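Local coordinates for choline kinase (Cryptosporidium parvum, PDB 3MES), which probably phosphorylates choline and ethanolamine, and is captured with ADP, magnesium and the bis-quaternary decamethonium ion bound, at residues 365-368 / 369-373; 393-396 / 397-401; 400-403 / 404-408. All coordinates share one frame; numbering follows the deposited sequence.

Interaction 1 (365-368 / 369-373). With DME (decamethonium ion), chain K.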
# COMPACT_ATOMS: atom_id res chain seq x y z
N LEU B 365 5.87 5.26 -26.27
CA LEU B 365 5.60 6.07 -27.45
C LEU B 365 4.09 6.25 -27.64
O LEU B 365 3.64 7.30 -28.10
CB LEU B 365 6.22 5.43 -28.69
CG LEU B 365 7.72 5.09 -28.63
CD1 LEU B 365 8.15 4.37 -29.89
CD2 LEU B 365 8.56 6.34 -28.41
N ILE B 366 3.33 5.23 -27.27
CA ILE B 366 1.87 5.31 -27.35
C ILE B 366 1.36 6.47 -26.50
O ILE B 366 0.44 7.18 -26.89
CB ILE B 366 1.20 4.00 -26.90
CG1 ILE B 366 1.64 2.84 -27.81
CG2 ILE B 366 -0.31 4.14 -26.92
CD1 ILE B 366 1.13 2.95 -29.23
N SER B 367 1.99 6.65 -25.34
CA SER B 367 1.60 7.70 -24.40
C SER B 367 1.89 9.10 -24.94
O SER B 367 1.03 9.98 -24.89
CB SER B 367 2.31 7.50 -23.06
OG SER B 367 2.01 8.55 -22.15
N HIS B 368 3.11 9.30 -25.45
CA HIS B 368 3.51 10.60 -25.99
C HIS B 368 2.65 11.03 -27.18
O HIS B 368 2.34 12.20 -27.34
CB HIS B 368 4.98 10.60 -26.40
CG HIS B 368 5.94 10.52 -25.25
ND1 HIS B 368 5.86 11.36 -24.16
CD2 HIS B 368 7.00 9.71 -25.03
CE1 HIS B 368 6.83 11.07 -23.32
NE2 HIS B 368 7.54 10.07 -23.82
N ILE B 369 2.29 10.07 -28.02
CA ILE B 369 1.49 10.37 -29.19
C ILE B 369 0.03 10.61 -28.83
O ILE B 369 -0.60 11.55 -29.31
CB ILE B 369 1.58 9.26 -30.25
CG1 ILE B 369 2.83 9.46 -31.11
CG2 ILE B 369 0.34 9.24 -31.12
CD1 ILE B 369 2.99 8.44 -32.22
N THR B 370 -0.50 9.76 -27.96
CA THR B 370 -1.89 9.87 -27.53
C THR B 370 -2.18 11.23 -26.92
O THR B 370 -3.05 11.96 -27.38
CB THR B 370 -2.25 8.76 -26.52
OG1 THR B 370 -2.02 7.47 -27.11
CG2 THR B 370 -3.70 8.88 -26.09
N TRP B 371 -1.43 11.58 -25.87
CA TRP B 371 -1.69 12.82 -25.16
C TRP B 371 -1.28 14.04 -25.98
O TRP B 371 -1.76 15.15 -25.73
CB TRP B 371 -1.01 12.80 -23.79
CG TRP B 371 -1.60 11.76 -22.89
CD1 TRP B 371 -0.97 10.67 -22.37
CD2 TRP B 371 -2.96 11.70 -22.44
NE1 TRP B 371 -1.85 9.95 -21.60
CE2 TRP B 371 -3.08 10.56 -21.62
CE3 TRP B 371 -4.09 12.51 -22.63
CZ2 TRP B 371 -4.27 10.20 -21.01
CZ3 TRP B 371 -5.27 12.15 -22.02
CH2 TRP B 371 -5.36 11.01 -21.21
N GLY B 372 -0.41 13.83 -26.96
CA GLY B 372 -0.07 14.88 -27.91
C GLY B 372 -1.28 15.24 -28.76
O GLY B 372 -1.73 16.39 -28.77
N LEU B 373 -1.81 14.25 -29.47
CA LEU B 373 -2.99 14.47 -30.29
C LEU B 373 -4.16 14.95 -29.44
O LEU B 373 -4.92 15.82 -29.85
CB LEU B 373 -3.38 13.18 -31.02
CG LEU B 373 -2.31 12.54 -31.90
CD1 LEU B 373 -2.83 11.24 -32.51
CD2 LEU B 373 -1.84 13.51 -32.97
N1 DME K . -3.94 21.75 -11.45
C2 DME K . -4.56 22.40 -12.62
C3 DME K . -4.93 21.34 -13.67
C4 DME K . -5.21 21.99 -15.03
C5 DME K . -5.65 20.96 -16.07
C6 DME K . -4.49 20.03 -16.45
C7 DME K . -4.11 20.19 -17.93
C8 DME K . -4.26 18.88 -18.69
C9 DME K . -2.95 18.09 -18.74
C10 DME K . -3.20 16.60 -18.53
C11 DME K . -2.22 15.76 -19.34
N12 DME K . -2.53 14.33 -19.19
C13 DME K . -2.87 22.60 -10.92
C14 DME K . -4.97 21.54 -10.42
C15 DME K . -3.38 20.45 -11.85
C16 DME K . -2.50 13.95 -17.77
C17 DME K . -3.87 14.07 -19.74
C18 DME K . -1.53 13.53 -19.93
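S367 and W371 sit one turn apart on helix 364-376, and both backbone and side chains meet there. Among the main-chain bonds, W371 N gives the straightest one to S367 O, with an N-H...O angle of 171°. The next bond along, from G372 N to H368 O, is weak at 3.2 Å and bent, while two bonds earlier than W371 N to S367 O, I369 N to L365 O is regular.

The polar side chains come next. T370 OG1 lies beside its own backbone N (chi1 -59°), which turns the hydroxyl back onto I366 O; the 2.5 Å between them is short enough to be doubtful in detail. The sound bond to I366 O comes from T370 N, at 2.9 Å. S367 OG, swung away from its backbone N (chi1 177°), lies in the plane of the indole at its edge, 3.7 Å from W371 CD1. It does not bond the ring: S367 OG and W371 NE1 both bond N300 OD1, which probably limits how the indole can turn, and R398 on helix 391-411 bonds S367 OG and H368 ND1.

This is one helix of the mainly helical lobe of the choline/ethanolamine kinase fold, and W371 belongs to the pocket that holds decamethonium. The cation packs on a face of the indole. DME C18 rides 3.4 Å above the ring plane, displaced toward the rim, and DME C17 comes to 3.3 Å from CZ3 of W371, so two methyls of one quaternary ammonium group spread over both rings of the indole. Y288 and W374 meet the same indole edge-to-face.

Van der Waals contact is slighter: the I366 CG2 methyl passes the T370 hydroxyl OG1 at 3.7 Å, and I369 and T370 both touch I202 of helix 198-214.

Interaction 2 (393-396 / 397-401)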
# COMPACT_ATOMS: atom_id res chain seq x y z
N GLU B 393 1.69 24.03 -26.60
CA GLU B 393 3.07 23.85 -26.18
C GLU B 393 3.26 22.47 -25.56
O GLU B 393 4.31 21.86 -25.71
CB GLU B 393 3.48 24.94 -25.19
CG GLU B 393 4.97 24.94 -24.85
CD GLU B 393 5.84 25.06 -26.09
OE1 GLU B 393 5.39 25.68 -27.08
OE2 GLU B 393 6.97 24.53 -26.08
N TYR B 394 2.23 21.99 -24.86
CA TYR B 394 2.30 20.68 -24.23
C TYR B 394 2.34 19.57 -25.27
O TYR B 394 3.04 18.57 -25.10
CB TYR B 394 1.13 20.45 -23.27
CG TYR B 394 1.15 19.08 -22.63
CD1 TYR B 394 2.10 18.76 -21.67
CD2 TYR B 394 0.23 18.11 -22.99
CE1 TYR B 394 2.12 17.51 -21.08
CE2 TYR B 394 0.25 16.86 -22.41
CZ TYR B 394 1.20 16.56 -21.46
OH TYR B 394 1.22 15.32 -20.87
N ALA B 395 1.58 19.75 -26.35
CA ALA B 395 1.57 18.79 -27.44
C ALA B 395 2.94 18.74 -28.12
O ALA B 395 3.47 17.67 -28.39
CB ALA B 395 0.49 19.15 -28.45
N ASN B 396 3.50 19.92 -28.39
CA ASN B 396 4.84 20.02 -28.95
C ASN B 396 5.84 19.22 -28.13
O ASN B 396 6.74 18.57 -28.67
CB ASN B 396 5.29 21.48 -29.00
CG ASN B 396 4.65 22.25 -30.13
OD1 ASN B 396 4.73 23.48 -30.18
ND2 ASN B 396 4.02 21.54 -31.05
N THR B 397 5.67 19.26 -26.81
CA THR B 397 6.57 18.57 -25.91
C THR B 397 6.42 17.05 -26.01
O THR B 397 7.41 16.34 -26.18
CB THR B 397 6.37 19.03 -24.45
OG1 THR B 397 6.51 20.46 -24.39
CG2 THR B 397 7.39 18.39 -23.53
N ARG B 398 5.19 16.57 -25.91
CA ARG B 398 4.94 15.13 -26.01
C ARG B 398 5.46 14.58 -27.34
O ARG B 398 6.05 13.50 -27.38
CB ARG B 398 3.45 14.80 -25.84
CG ARG B 398 2.85 15.26 -24.52
CD ARG B 398 3.69 14.84 -23.32
NE ARG B 398 3.94 13.41 -23.27
CZ ARG B 398 3.20 12.53 -22.59
NH1 ARG B 398 2.14 12.94 -21.91
NH2 ARG B 398 3.53 11.24 -22.60
N PHE B 399 5.22 15.32 -28.41
CA PHE B 399 5.71 14.92 -29.73
C PHE B 399 7.24 14.90 -29.74
O PHE B 399 7.85 13.90 -30.12
CB PHE B 399 5.19 15.85 -30.83
CG PHE B 399 3.70 15.75 -31.06
CD1 PHE B 399 3.01 14.60 -30.71
CD2 PHE B 399 3.01 16.79 -31.64
CE1 PHE B 399 1.65 14.50 -30.92
CE2 PHE B 399 1.65 16.71 -31.85
CZ PHE B 399 0.96 15.56 -31.50
N THR B 400 7.84 16.00 -29.32
CA THR B 400 9.29 16.07 -29.19
C THR B 400 9.81 14.83 -28.48
O THR B 400 10.73 14.16 -28.96
CB THR B 400 9.73 17.33 -28.41
OG1 THR B 400 9.36 18.50 -29.14
CG2 THR B 400 11.23 17.33 -28.19
N HIS B 401 9.22 14.52 -27.33
CA HIS B 401 9.68 13.40 -26.51
C HIS B 401 9.46 12.05 -27.18
O HIS B 401 10.20 11.10 -26.92
CB HIS B 401 9.02 13.43 -25.13
CG HIS B 401 9.55 14.52 -24.24
ND1 HIS B 401 8.82 15.02 -23.18
CD2 HIS B 401 10.72 15.20 -24.25
CE1 HIS B 401 9.53 15.97 -22.58
NE2 HIS B 401 10.68 16.09 -23.21
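Y394 and R398 run side by side from successive turns of helix 391-411, in the mainly helical lobe of the kinase fold, and point the same way. The tyrosine ring shows a face to the arginine's aliphatic part: R398 CG stands 3.9 Å from the ring centroid, 22° off the normal, a CH-pi contact. Bends at chi2 and chi3 then fold the arginine back along the ring, so that its guanidinium arrives at the phenol end rather than over the ring. There the two planes are steeply inclined, 74° apart, and R398 NH1 bonds Y394 OH at 2.8 Å with the oxygen close to the guanidinium plane. The same hydroxyl bonds Y309 OH, while the other two nitrogens of the guanidinium bond helix 364-376. With its three nitrogens all engaged, the guanidinium is held against rotation, and its charge would probably polarise the phenol. Y394 also touches decamethonium, making R398 a second-shell support for a wall of that pocket.

F399 leaves the helix at roughly a right angle to R398 and packs on L224 and I228 of helix 222-231. Its ring lies with one face over A395 O, 3.3 Å from F399 CG, while F399 N bonds the same oxygen at 2.9 Å. A395 CB touches the ring at CE2.

Two threonines repeat one pattern. T397 OG1, folded beside its own backbone N (chi1 -55°), reaches E393 O, and T397 N reaches that oxygen from the opposite face of the carbonyl plane. One turn on, N396 O is gripped likewise from both faces, by T400 N and, at 2.7 Å, by T400 OG1.

Interaction 3 (400-403 / 404-408)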
# COMPACT_ATOMS: atom_id res chain seq x y z
N THR B 400 7.84 16.00 -29.32
CA THR B 400 9.29 16.07 -29.19
C THR B 400 9.81 14.83 -28.48
O THR B 400 10.73 14.16 -28.96
CB THR B 400 9.73 17.33 -28.41
OG1 THR B 400 9.36 18.50 -29.14
CG2 THR B 400 11.23 17.33 -28.19
N HIS B 401 9.22 14.52 -27.33
CA HIS B 401 9.68 13.40 -26.51
C HIS B 401 9.46 12.05 -27.18
O HIS B 401 10.20 11.10 -26.92
CB HIS B 401 9.02 13.43 -25.13
CG HIS B 401 9.55 14.52 -24.24
ND1 HIS B 401 8.82 15.02 -23.18
CD2 HIS B 401 10.72 15.20 -24.25
CE1 HIS B 401 9.53 15.97 -22.58
NE2 HIS B 401 10.68 16.09 -23.21
N TYR B 402 8.45 11.96 -28.04
CA TYR B 402 8.23 10.75 -28.82
C TYR B 402 9.43 10.47 -29.71
O TYR B 402 9.97 9.37 -29.72
CB TYR B 402 6.98 10.87 -29.69
CG TYR B 402 6.90 9.77 -30.72
CD1 TYR B 402 6.30 8.55 -30.43
CD2 TYR B 402 7.44 9.94 -31.99
CE1 TYR B 402 6.23 7.54 -31.36
CE2 TYR B 402 7.38 8.93 -32.94
CZ TYR B 402 6.77 7.74 -32.61
OH TYR B 402 6.70 6.73 -33.54
N LEU B 403 9.84 11.48 -30.47
CA LEU B 403 11.00 11.37 -31.35
C LEU B 403 12.23 10.95 -30.56
O LEU B 403 12.92 10.00 -30.93
CB LEU B 403 11.26 12.71 -32.05
CG LEU B 403 10.67 12.89 -33.45
CD1 LEU B 403 9.57 11.88 -33.74
CD2 LEU B 403 10.19 14.32 -33.65
N GLN B 404 12.48 11.66 -29.47
CA GLN B 404 13.64 11.39 -28.62
C GLN B 404 13.62 9.97 -28.06
O GLN B 404 14.60 9.23 -28.18
CB GLN B 404 13.70 12.42 -27.48
CG GLN B 404 14.94 12.30 -26.62
CD GLN B 404 15.04 13.42 -25.59
OE1 GLN B 404 14.33 14.42 -25.68
NE2 GLN B 404 15.92 13.25 -24.61
N LYS B 405 12.50 9.59 -27.45
CA LYS B 405 12.37 8.26 -26.86
C LYS B 405 12.56 7.16 -27.90
O LYS B 405 13.21 6.15 -27.63
CB LYS B 405 11.01 8.11 -26.18
CG LYS B 405 10.87 6.87 -25.31
CD LYS B 405 11.80 6.91 -24.10
CE LYS B 405 11.57 5.70 -23.20
NZ LYS B 405 12.46 5.68 -22.01
N LYS B 406 12.01 7.36 -29.09
CA LYS B 406 12.15 6.38 -30.17
C LYS B 406 13.61 6.18 -30.55
O LYS B 406 14.04 5.05 -30.82
CB LYS B 406 11.32 6.80 -31.39
CG LYS B 406 11.36 5.81 -32.54
CD LYS B 406 10.34 6.18 -33.61
CE LYS B 406 10.28 5.13 -34.71
NZ LYS B 406 11.45 5.21 -35.64
N LYS B 407 14.39 7.26 -30.59
CA LYS B 407 15.82 7.15 -30.85
C LYS B 407 16.51 6.37 -29.74
O LYS B 407 17.45 5.61 -29.99
CB LYS B 407 16.47 8.53 -31.00
CG LYS B 407 16.29 9.16 -32.37
CD LYS B 407 17.31 10.28 -32.59
CE LYS B 407 18.70 9.72 -32.91
NZ LYS B 407 19.39 9.14 -31.73
N GLU B 408 16.05 6.56 -28.51
CA GLU B 408 16.65 5.89 -27.36
C GLU B 408 16.35 4.39 -27.38
O GLU B 408 17.25 3.57 -27.22
CB GLU B 408 16.19 6.52 -26.05
CG GLU B 408 16.52 8.00 -25.94
CD GLU B 408 16.49 8.52 -24.51
OE1 GLU B 408 15.62 8.07 -23.72
OE2 GLU B 408 17.33 9.38 -24.18
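Q404 meets H401 three residues back on helix 391-411, the two side chains side by side and pointing the same way. An extended chain brings Q404 OE1 to the edge of the imidazole near its plane, but only to 4.0 Å from H401 CD2, a loose touch. The amide is turned 69° from the ring, and the polar bond of H401 is made elsewhere, by ND1 to Y307 OH. Q404 N meanwhile bonds T400 O.

K405 follows, its N bonded to H401 O at 2.8 Å. K405 CB packs 3.2 Å from that oxygen; from there the chain bends at chi2 (66°) and leads out to a salt bridge with E361 and a cation-pi contact with Y324.

K406 keeps to the other flank. With CG opposite the backbone N (chi1 -178°), its methylenes run beside the Y402 ring, meeting it obliquely, and K406 CD comes within 3.7 Å of Y402 OH. That hydroxyl bonds E231, to which K406 NZ makes a long, weak ion pair.

K407 lays CB and CG against L403 O, each at 3.8 Å, and K407 N bonds the same oxygen.

Such i to i+3 and i to i+4 packing belongs to a long amphipathic helix: Y402 and K405 reach helix 364-376, and Y402 and L403 touch helix 222-231, within the helical lobe.

Following the chain, interaction 1 comes first, within helix 364-376; a connection whose residues 378-385 are not modelled leads on to helix 391-411, which carries interaction 2 and then interaction 3. Each lies within one helix and closes no long loop. None nests or crosses: interaction 1 ends before the others begin, and interactions 2 and 3 overlap at T400 and H401. Side-by-side packing joins the two helices. G372 CA lies 3.5 Å from F399 CE1, tying 369-373 to 397-401, while L365 CB meets Y402 CE1 at 3.4 Å. W371 and Y394 put interactions 1 and 2 at the decamethonium pocket, whereas interaction 3 lies farther along helix 391-411, away from it.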